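Local coordinates for bacterial bifunctional deaminase-reductase C-terminal domain-containing protein (Corynebacterium diphtheriae, PDB 2P4G) that is probably an NADP-dependent reductase of the riboflavin pathway, of the kind that reduces 5-amino-6-(5-phosphoribosylamino)uracil, at residues L206-P218 and N251-D263. Residues are numbered along the deposited sequence; the frame is centred on the assembly and turned at random.
Sequences LGIVDRLHLTIAP and NGLIFSRYKVIRD
Leu212, Leu214 and Ile216 pair with Tyr258, Ser256 and Ile254 as antiparallel hydrogen-bonded pairs joining strands 211-217 and 254-260. At Leu214 the carbonyl O is gripped twice, by Ser256 N and by Ser256 OG (2.8 Å), whose chi1 of 67° places the hydroxyl between the backbone N and the carbonyl carbon and so returns it to the neighbouring strand. On the opposite sheet face Arg257, with CG anti to its N (-168°), runs alongside His213 and lays CG over the imidazole face, 4.1 Å from the centroid, a CH-pi contact. Arg257 NE and Arg211 NE lie 4.3 Å apart, and both form salt bridges with Glu244, whose carboxylate holds the two guanidinium groups together. Farther along, Thr215 OG1 meets the rim of the Phe255 ring at CD1 (3.3 Å) while hydrogen-bonding Asp62 of helix 60-72. Packing slackens past Val260, towards the more solvent-exposed end: here the Arg262 guanidinium reaches back, NH2 bridging to Asp210 OD1 (2.6 Å) with the two planes 19° apart, while NE bonds only weakly to Val209 O. Between strands 35-43 and 237-248, the pair marks where the parallel part of the mixed sheet gives way to its antiparallel end, as in the dihydrofolate reductase-like fold of RibD C-terminal domains.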
ATOM      1  N   LEU A 206     -15.679   3.050  12.896  1.00 77.03           N
ATOM      2  CA  LEU A 206     -16.195   3.267  14.249  1.00 76.42           C
ATOM      3  C   LEU A 206     -15.244   4.155  15.051  1.00 75.18           C
ATOM      4  O   LEU A 206     -15.606   4.663  16.105  1.00 75.33           O
ATOM      5  CB  LEU A 206     -16.407   1.937  14.980  1.00 77.88           C
ATOM      6  CG  LEU A 206     -17.704   1.170  14.681  1.00 84.01           C
ATOM      7  CD1 LEU A 206     -18.891   1.859  15.331  1.00 78.86           C
ATOM      8  CD2 LEU A 206     -17.942   1.021  13.173  1.00 91.11           C
ATOM      9  N   GLY A 207     -14.023   4.324  14.563  1.00 76.12           N
ATOM     10  CA  GLY A 207     -13.030   5.165  15.222  1.00 76.21           C
ATOM     11  C   GLY A 207     -12.457   4.563  16.501  1.00 75.79           C
ATOM     12  O   GLY A 207     -12.153   5.280  17.443  1.00 75.74           O
ATOM     13  N   ILE A 208     -12.286   3.253  16.541  1.00 73.50           N
ATOM     14  CA  ILE A 208     -11.851   2.621  17.774  1.00 73.53           C
ATOM     15  C   ILE A 208     -10.380   2.221  17.720  1.00 72.47           C
ATOM     16  O   ILE A 208      -9.825   1.801  18.720  1.00 72.09           O
ATOM     17  CB  ILE A 208     -12.759   1.407  18.165  1.00 74.81           C
ATOM     18  CG1 ILE A 208     -12.623   0.252  17.173  1.00 74.49           C
ATOM     19  CG2 ILE A 208     -14.234   1.846  18.273  1.00 71.27           C
ATOM     20  CD1 ILE A 208     -13.523  -0.893  17.485  1.00 72.03           C
ATOM     21  N   VAL A 209      -9.758   2.368  16.553  1.00 71.15           N
ATOM     22  CA  VAL A 209      -8.359   2.004  16.362  1.00 70.36           C
ATOM     23  C   VAL A 209      -7.496   3.185  16.767  1.00 70.54           C
ATOM     24  O   VAL A 209      -7.650   4.286  16.225  1.00 71.65           O
ATOM     25  CB  VAL A 209      -8.099   1.587  14.896  1.00 71.29           C
ATOM     26  CG1 VAL A 209      -6.617   1.225  14.674  1.00 69.96           C
ATOM     27  CG2 VAL A 209      -9.018   0.400  14.517  1.00 69.67           C
ATOM     28  N   ASP A 210      -6.633   2.973  17.756  1.00 70.08           N
ATOM     29  CA  ASP A 210      -5.724   4.022  18.257  1.00 68.50           C
ATOM     30  C   ASP A 210      -4.403   4.030  17.515  1.00 69.13           C
ATOM     31  O   ASP A 210      -3.809   5.072  17.321  1.00 66.82           O
ATOM     32  CB  ASP A 210      -5.401   3.785  19.726  1.00 69.00           C
ATOM     33  CG  ASP A 210      -6.620   3.770  20.574  1.00 70.15           C
ATOM     34  OD1 ASP A 210      -7.290   4.812  20.581  1.00 71.03           O
ATOM     35  OD2 ASP A 210      -6.920   2.733  21.212  1.00 76.98           O
ATOM     36  N   ARG A 211      -3.924   2.835  17.176  1.00 70.97           N
ATOM     37  CA  ARG A 211      -2.643   2.639  16.487  1.00 72.19           C
ATOM     38  C   ARG A 211      -2.768   1.493  15.523  1.00 72.68           C
ATOM     39  O   ARG A 211      -3.571   0.592  15.737  1.00 72.37           O
ATOM     40  CB  ARG A 211      -1.515   2.262  17.442  1.00 69.70           C
ATOM     41  CG  ARG A 211      -0.876   3.421  18.020  1.00 77.34           C
ATOM     42  CD  ARG A 211       0.318   3.099  18.878  1.00 69.95           C
ATOM     43  NE  ARG A 211       0.737   4.386  19.408  1.00 72.22           N
ATOM     44  CZ  ARG A 211       0.114   5.024  20.395  1.00 73.85           C
ATOM     45  NH1 ARG A 211      -0.900   4.463  21.053  1.00 73.05           N
ATOM     46  NH2 ARG A 211       0.551   6.212  20.769  1.00 77.27           N
ATOM     47  N   LEU A 212      -1.904   1.532  14.514  1.00 73.16           N
ATOM     48  CA  LEU A 212      -1.820   0.528  13.479  1.00 74.49           C
ATOM     49  C   LEU A 212      -0.382   0.049  13.378  1.00 73.91           C
ATOM     50  O   LEU A 212       0.525   0.864  13.279  1.00 72.23           O
ATOM     51  CB  LEU A 212      -2.260   1.154  12.152  1.00 73.72           C
ATOM     52  CG  LEU A 212      -2.166   0.351  10.864  1.00 76.51           C
ATOM     53  CD1 LEU A 212      -2.975  -0.928  10.948  1.00 72.75           C
ATOM     54  CD2 LEU A 212      -2.627   1.253   9.741  1.00 70.04           C
ATOM     55  N   HIS A 213      -0.197  -1.269  13.442  1.00 74.29           N
ATOM     56  CA  HIS A 213       1.026  -1.905  13.031  1.00 74.00           C
ATOM     57  C   HIS A 213       0.823  -2.423  11.617  1.00 74.80           C
ATOM     58  O   HIS A 213      -0.005  -3.288  11.400  1.00 74.37           O
ATOM     59  CB  HIS A 213       1.350  -3.061  13.950  1.00 73.36           C
ATOM     60  CG  HIS A 213       1.713  -2.626  15.317  1.00 65.98           C
ATOM     61  ND1 HIS A 213       3.015  -2.407  15.707  1.00 66.42           N
ATOM     62  CD2 HIS A 213       0.938  -2.318  16.382  1.00 71.44           C
ATOM     63  CE1 HIS A 213       3.026  -1.991  16.960  1.00 70.71           C
ATOM     64  NE2 HIS A 213       1.778  -1.942  17.394  1.00 62.92           N
ATOM     65  N   LEU A 214       1.573  -1.880  10.664  1.00 74.80           N
ATOM     66  CA  LEU A 214       1.439  -2.281   9.263  1.00 72.30           C
ATOM     67  C   LEU A 214       2.795  -2.738   8.774  1.00 73.51           C
ATOM     68  O   LEU A 214       3.804  -2.027   8.926  1.00 70.92           O
ATOM     69  CB  LEU A 214       0.918  -1.130   8.406  1.00 73.44           C
ATOM     70  CG  LEU A 214       0.747  -1.405   6.900  1.00 77.76           C
ATOM     71  CD1 LEU A 214      -0.432  -2.313   6.648  1.00 68.47           C
ATOM     72  CD2 LEU A 214       0.598  -0.088   6.138  1.00 69.94           C
ATOM     73  N   THR A 215       2.811  -3.958   8.246  1.00 73.07           N
ATOM     74  CA  THR A 215       3.957  -4.528   7.579  1.00 73.17           C
ATOM     75  C   THR A 215       3.717  -4.417   6.082  1.00 73.93           C
ATOM     76  O   THR A 215       2.670  -4.826   5.598  1.00 73.08           O
ATOM     77  CB  THR A 215       4.107  -6.016   7.928  1.00 74.64           C
ATOM     78  OG1 THR A 215       4.204  -6.143   9.350  1.00 70.84           O
ATOM     79  CG2 THR A 215       5.347  -6.647   7.221  1.00 71.13           C
ATOM     80  N   ILE A 216       4.695  -3.867   5.361  1.00 75.31           N
ATOM     81  CA  ILE A 216       4.620  -3.725   3.906  1.00 73.87           C
ATOM     82  C   ILE A 216       5.628  -4.670   3.289  1.00 74.06           C
ATOM     83  O   ILE A 216       6.851  -4.529   3.479  1.00 73.92           O
ATOM     84  CB  ILE A 216       4.903  -2.305   3.458  1.00 74.20           C
ATOM     85  CG1 ILE A 216       3.954  -1.347   4.194  1.00 73.26           C
ATOM     86  CG2 ILE A 216       4.756  -2.207   1.923  1.00 64.48           C
ATOM     87  CD1 ILE A 216       4.491   0.013   4.405  1.00 79.94           C
ATOM     88  N   ALA A 217       5.084  -5.643   2.567  1.00 72.66           N
ATOM     89  CA  ALA A 217       5.827  -6.775   2.077  1.00 70.99           C
ATOM     90  C   ALA A 217       6.373  -6.420   0.715  1.00 70.66           C
ATOM     91  O   ALA A 217       5.717  -5.721  -0.068  1.00 67.82           O
ATOM     92  CB  ALA A 217       4.932  -8.009   1.999  1.00 71.70           C
ATOM     93  N   PRO A 218       7.606  -6.877   0.427  1.00 71.71           N
ATOM     94  CA  PRO A 218       8.258  -6.516  -0.814  1.00 70.33           C
ATOM     95  C   PRO A 218       7.632  -7.241  -2.014  1.00 72.54           C
ATOM     96  O   PRO A 218       8.309  -7.984  -2.725  1.00 74.02           O
ATOM     97  CB  PRO A 218       9.695  -6.970  -0.566  1.00 69.38           C
ATOM     98  CG  PRO A 218       9.539  -8.179   0.319  1.00 68.06           C
ATOM     99  CD  PRO A 218       8.442  -7.783   1.248  1.00 70.13           C
ATOM    100  N   ASN A 251      14.680  -9.583   5.039  1.00 74.89           N
ATOM    101  CA  ASN A 251      13.944  -9.922   3.824  1.00 74.17           C
ATOM    102  C   ASN A 251      13.254  -8.726   3.154  1.00 74.05           C
ATOM    103  O   ASN A 251      12.547  -8.904   2.170  1.00 77.30           O
ATOM    104  CB  ASN A 251      12.921 -10.995   4.143  1.00 71.18           C
ATOM    105  CG  ASN A 251      13.567 -12.265   4.657  1.00 74.68           C
ATOM    106  OD1 ASN A 251      13.306 -12.695   5.773  1.00 83.71           O
ATOM    107  ND2 ASN A 251      14.430 -12.861   3.847  1.00 69.08           N
ATOM    108  N   GLY A 252      13.437  -7.526   3.693  1.00 72.85           N
ATOM    109  CA  GLY A 252      12.966  -6.311   3.047  1.00 72.67           C
ATOM    110  C   GLY A 252      11.525  -5.965   3.348  1.00 72.55           C
ATOM    111  O   GLY A 252      10.930  -5.130   2.660  1.00 73.13           O
ATOM    112  N   LEU A 253      10.957  -6.581   4.382  1.00 70.05           N
ATOM    113  CA  LEU A 253       9.634  -6.203   4.834  1.00 69.68           C
ATOM    114  C   LEU A 253       9.761  -4.944   5.666  1.00 71.94           C
ATOM    115  O   LEU A 253      10.706  -4.812   6.445  1.00 73.18           O
ATOM    116  CB  LEU A 253       8.979  -7.309   5.668  1.00 72.65           C
ATOM    117  CG  LEU A 253       8.351  -8.516   4.927  1.00 66.71           C
ATOM    118  CD1 LEU A 253       9.427  -9.381   4.307  1.00 66.52           C
ATOM    119  CD2 LEU A 253       7.451  -9.321   5.892  1.00 66.20           C
ATOM    120  N   ILE A 254       8.832  -4.008   5.482  1.00 71.36           N
ATOM    121  CA  ILE A 254       8.861  -2.737   6.231  1.00 70.13           C
ATOM    122  C   ILE A 254       7.866  -2.923   7.352  1.00 71.30           C
ATOM    123  O   ILE A 254       6.779  -3.477   7.150  1.00 70.50           O
ATOM    124  CB  ILE A 254       8.470  -1.497   5.395  1.00 68.91           C
ATOM    125  CG1 ILE A 254       9.362  -1.352   4.165  1.00 68.57           C
ATOM    126  CG2 ILE A 254       8.551  -0.193   6.231  1.00 71.29           C
ATOM    127  CD1 ILE A 254       8.834  -0.274   3.181  1.00 65.97           C
ATOM    128  N   PHE A 255       8.272  -2.501   8.543  1.00 70.39           N
ATOM    129  CA  PHE A 255       7.399  -2.508   9.673  1.00 70.95           C
ATOM    130  C   PHE A 255       7.216  -1.066  10.069  1.00 69.85           C
ATOM    131  O   PHE A 255       8.193  -0.333  10.216  1.00 70.88           O
ATOM    132  CB  PHE A 255       7.996  -3.305  10.823  1.00 69.73           C
ATOM    133  CG  PHE A 255       8.327  -4.707  10.460  1.00 71.24           C
ATOM    134  CD1 PHE A 255       7.326  -5.663  10.367  1.00 73.25           C
ATOM    135  CD2 PHE A 255       9.620  -5.077  10.190  1.00 69.98           C
ATOM    136  CE1 PHE A 255       7.618  -6.938  10.028  1.00 67.95           C
ATOM    137  CE2 PHE A 255       9.914  -6.373   9.856  1.00 75.67           C
ATOM    138  CZ  PHE A 255       8.916  -7.308   9.775  1.00 71.15           C
ATOM    139  N   SER A 256       5.955  -0.683  10.258  1.00 68.83           N
ATOM    140  CA  SER A 256       5.581   0.691  10.543  1.00 70.96           C
ATOM    141  C   SER A 256       4.541   0.681  11.656  1.00 69.88           C
ATOM    142  O   SER A 256       3.680  -0.175  11.686  1.00 71.68           O
ATOM    143  CB  SER A 256       4.998   1.356   9.292  1.00 72.13           C
ATOM    144  OG  SER A 256       3.765   0.755   8.940  1.00 75.07           O
ATOM    145  N   ARG A 257       4.665   1.620  12.584  1.00 69.82           N
ATOM    146  CA  ARG A 257       3.674   1.849  13.587  1.00 68.20           C
ATOM    147  C   ARG A 257       3.194   3.273  13.409  1.00 69.87           C
ATOM    148  O   ARG A 257       4.017   4.226  13.427  1.00 70.33           O
ATOM    149  CB  ARG A 257       4.269   1.706  14.977  1.00 67.00           C
ATOM    150  CG  ARG A 257       3.197   1.664  16.055  1.00 73.23           C
ATOM    151  CD  ARG A 257       3.792   1.518  17.429  1.00 70.45           C
ATOM    152  NE  ARG A 257       4.396   2.756  17.855  1.00 67.71           N
ATOM    153  CZ  ARG A 257       5.141   2.886  18.947  1.00 69.89           C
ATOM    154  NH1 ARG A 257       5.385   1.850  19.724  1.00 73.64           N
ATOM    155  NH2 ARG A 257       5.632   4.076  19.253  1.00 71.47           N
ATOM    156  N   TYR A 258       1.875   3.413  13.252  1.00 70.84           N
ATOM    157  CA  TYR A 258       1.204   4.710  13.140  1.00 70.49           C
ATOM    158  C   TYR A 258       0.199   4.930  14.250  1.00 71.12           C
ATOM    159  O   TYR A 258      -0.465   3.995  14.699  1.00 70.94           O
ATOM    160  CB  TYR A 258       0.388   4.774  11.864  1.00 69.36           C
ATOM    161  CG  TYR A 258       1.156   4.678  10.574  1.00 72.22           C
ATOM    162  CD1 TYR A 258       1.671   5.831   9.954  1.00 75.75           C
ATOM    163  CD2 TYR A 258       1.322   3.445   9.930  1.00 69.80           C
ATOM    164  CE1 TYR A 258       2.348   5.759   8.728  1.00 73.59           C
ATOM    165  CE2 TYR A 258       2.011   3.356   8.704  1.00 72.84           C
ATOM    166  CZ  TYR A 258       2.503   4.517   8.110  1.00 71.50           C
ATOM    167  OH  TYR A 258       3.168   4.425   6.920  1.00 73.16           O
ATOM    168  N   LYS A 259       0.034   6.192  14.618  1.00 72.80           N
ATOM    169  CA  LYS A 259      -1.037   6.618  15.501  1.00 73.91           C
ATOM    170  C   LYS A 259      -2.197   7.068  14.632  1.00 73.68           C
ATOM    171  O   LYS A 259      -2.017   7.886  13.733  1.00 75.43           O
ATOM    172  CB  LYS A 259      -0.548   7.761  16.393  1.00 72.76           C
ATOM    173  CG  LYS A 259      -1.631   8.570  17.127  1.00 83.39           C
ATOM    174  CD  LYS A 259      -2.416   7.742  18.140  1.00 91.70           C
ATOM    175  CE  LYS A 259      -2.971   8.603  19.258  1.00 96.09           C
ATOM    176  NZ  LYS A 259      -1.904   9.354  19.999  1.00102.31           N
ATOM    177  N   VAL A 260      -3.389   6.554  14.913  1.00 74.16           N
ATOM    178  CA  VAL A 260      -4.589   6.920  14.153  1.00 76.77           C
ATOM    179  C   VAL A 260      -5.209   8.213  14.667  1.00 77.00           C
ATOM    180  O   VAL A 260      -5.509   8.329  15.833  1.00 77.59           O
ATOM    181  CB  VAL A 260      -5.637   5.803  14.191  1.00 76.48           C
ATOM    182  CG1 VAL A 260      -6.917   6.253  13.523  1.00 79.27           C
ATOM    183  CG2 VAL A 260      -5.088   4.563  13.539  1.00 71.83           C
ATOM    184  N   ILE A 261      -5.409   9.179  13.785  1.00 80.66           N
ATOM    185  CA  ILE A 261      -5.868  10.511  14.215  1.00 83.56           C
ATOM    186  C   ILE A 261      -7.390  10.693  14.062  1.00 87.82           C
ATOM    187  O   ILE A 261      -7.942  10.634  12.957  1.00 88.36           O
ATOM    188  CB  ILE A 261      -5.115  11.604  13.468  1.00 81.59           C
ATOM    189  CG1 ILE A 261      -3.609  11.457  13.727  1.00 80.38           C
ATOM    190  CG2 ILE A 261      -5.618  12.985  13.892  1.00 82.02           C
ATOM    191  CD1 ILE A 261      -2.734  12.051  12.619  1.00 79.48           C
ATOM    192  N   ARG A 262      -8.051  10.946  15.187  1.00 93.63           N
ATOM    193  CA  ARG A 262      -9.515  10.978  15.261  1.00 97.72           C
ATOM    194  C   ARG A 262     -10.075  12.337  14.860  1.00100.45           C
ATOM    195  O   ARG A 262      -9.499  13.371  15.207  1.00100.32           O
ATOM    196  CB  ARG A 262      -9.976  10.682  16.687  1.00 98.36           C
ATOM    197  CG  ARG A 262      -9.209   9.579  17.374  1.00 98.76           C
ATOM    198  CD  ARG A 262      -9.258   8.284  16.576  1.00100.49           C
ATOM    199  NE  ARG A 262      -8.896   7.151  17.412  1.00 98.69           N
ATOM    200  CZ  ARG A 262      -9.654   6.687  18.404  1.00105.58           C
ATOM    201  NH1 ARG A 262     -10.831   7.245  18.692  1.00110.36           N
ATOM    202  NH2 ARG A 262      -9.239   5.651  19.112  1.00107.34           N
ATOM    203  N   ASP A 263     -11.204  12.318  14.148  1.00104.43           N
ATOM    204  CA  ASP A 263     -11.903  13.535  13.704  1.00107.78           C
ATOM    205  C   ASP A 263     -10.999  14.476  12.889  1.00109.12           C
ATOM    206  O   ASP A 263     -10.044  14.032  12.238  1.00110.18           O
ATOM    207  CB  ASP A 263     -12.517  14.289  14.902  1.00108.73           C
ATOM    208  CG  ASP A 263     -13.635  13.502  15.593  1.00109.96           C
ATOM    209  OD1 ASP A 263     -13.437  12.309  15.934  1.00112.24           O
ATOM    210  OD2 ASP A 263     -14.717  14.091  15.802  1.00112.94           O
TER
HETATM  211  O   HOH W   1       4.493  -2.828  13.032  1.00 63.76           O
HETATM  212  O   HOH W   2       8.664  -4.067   1.546  1.00 54.56           O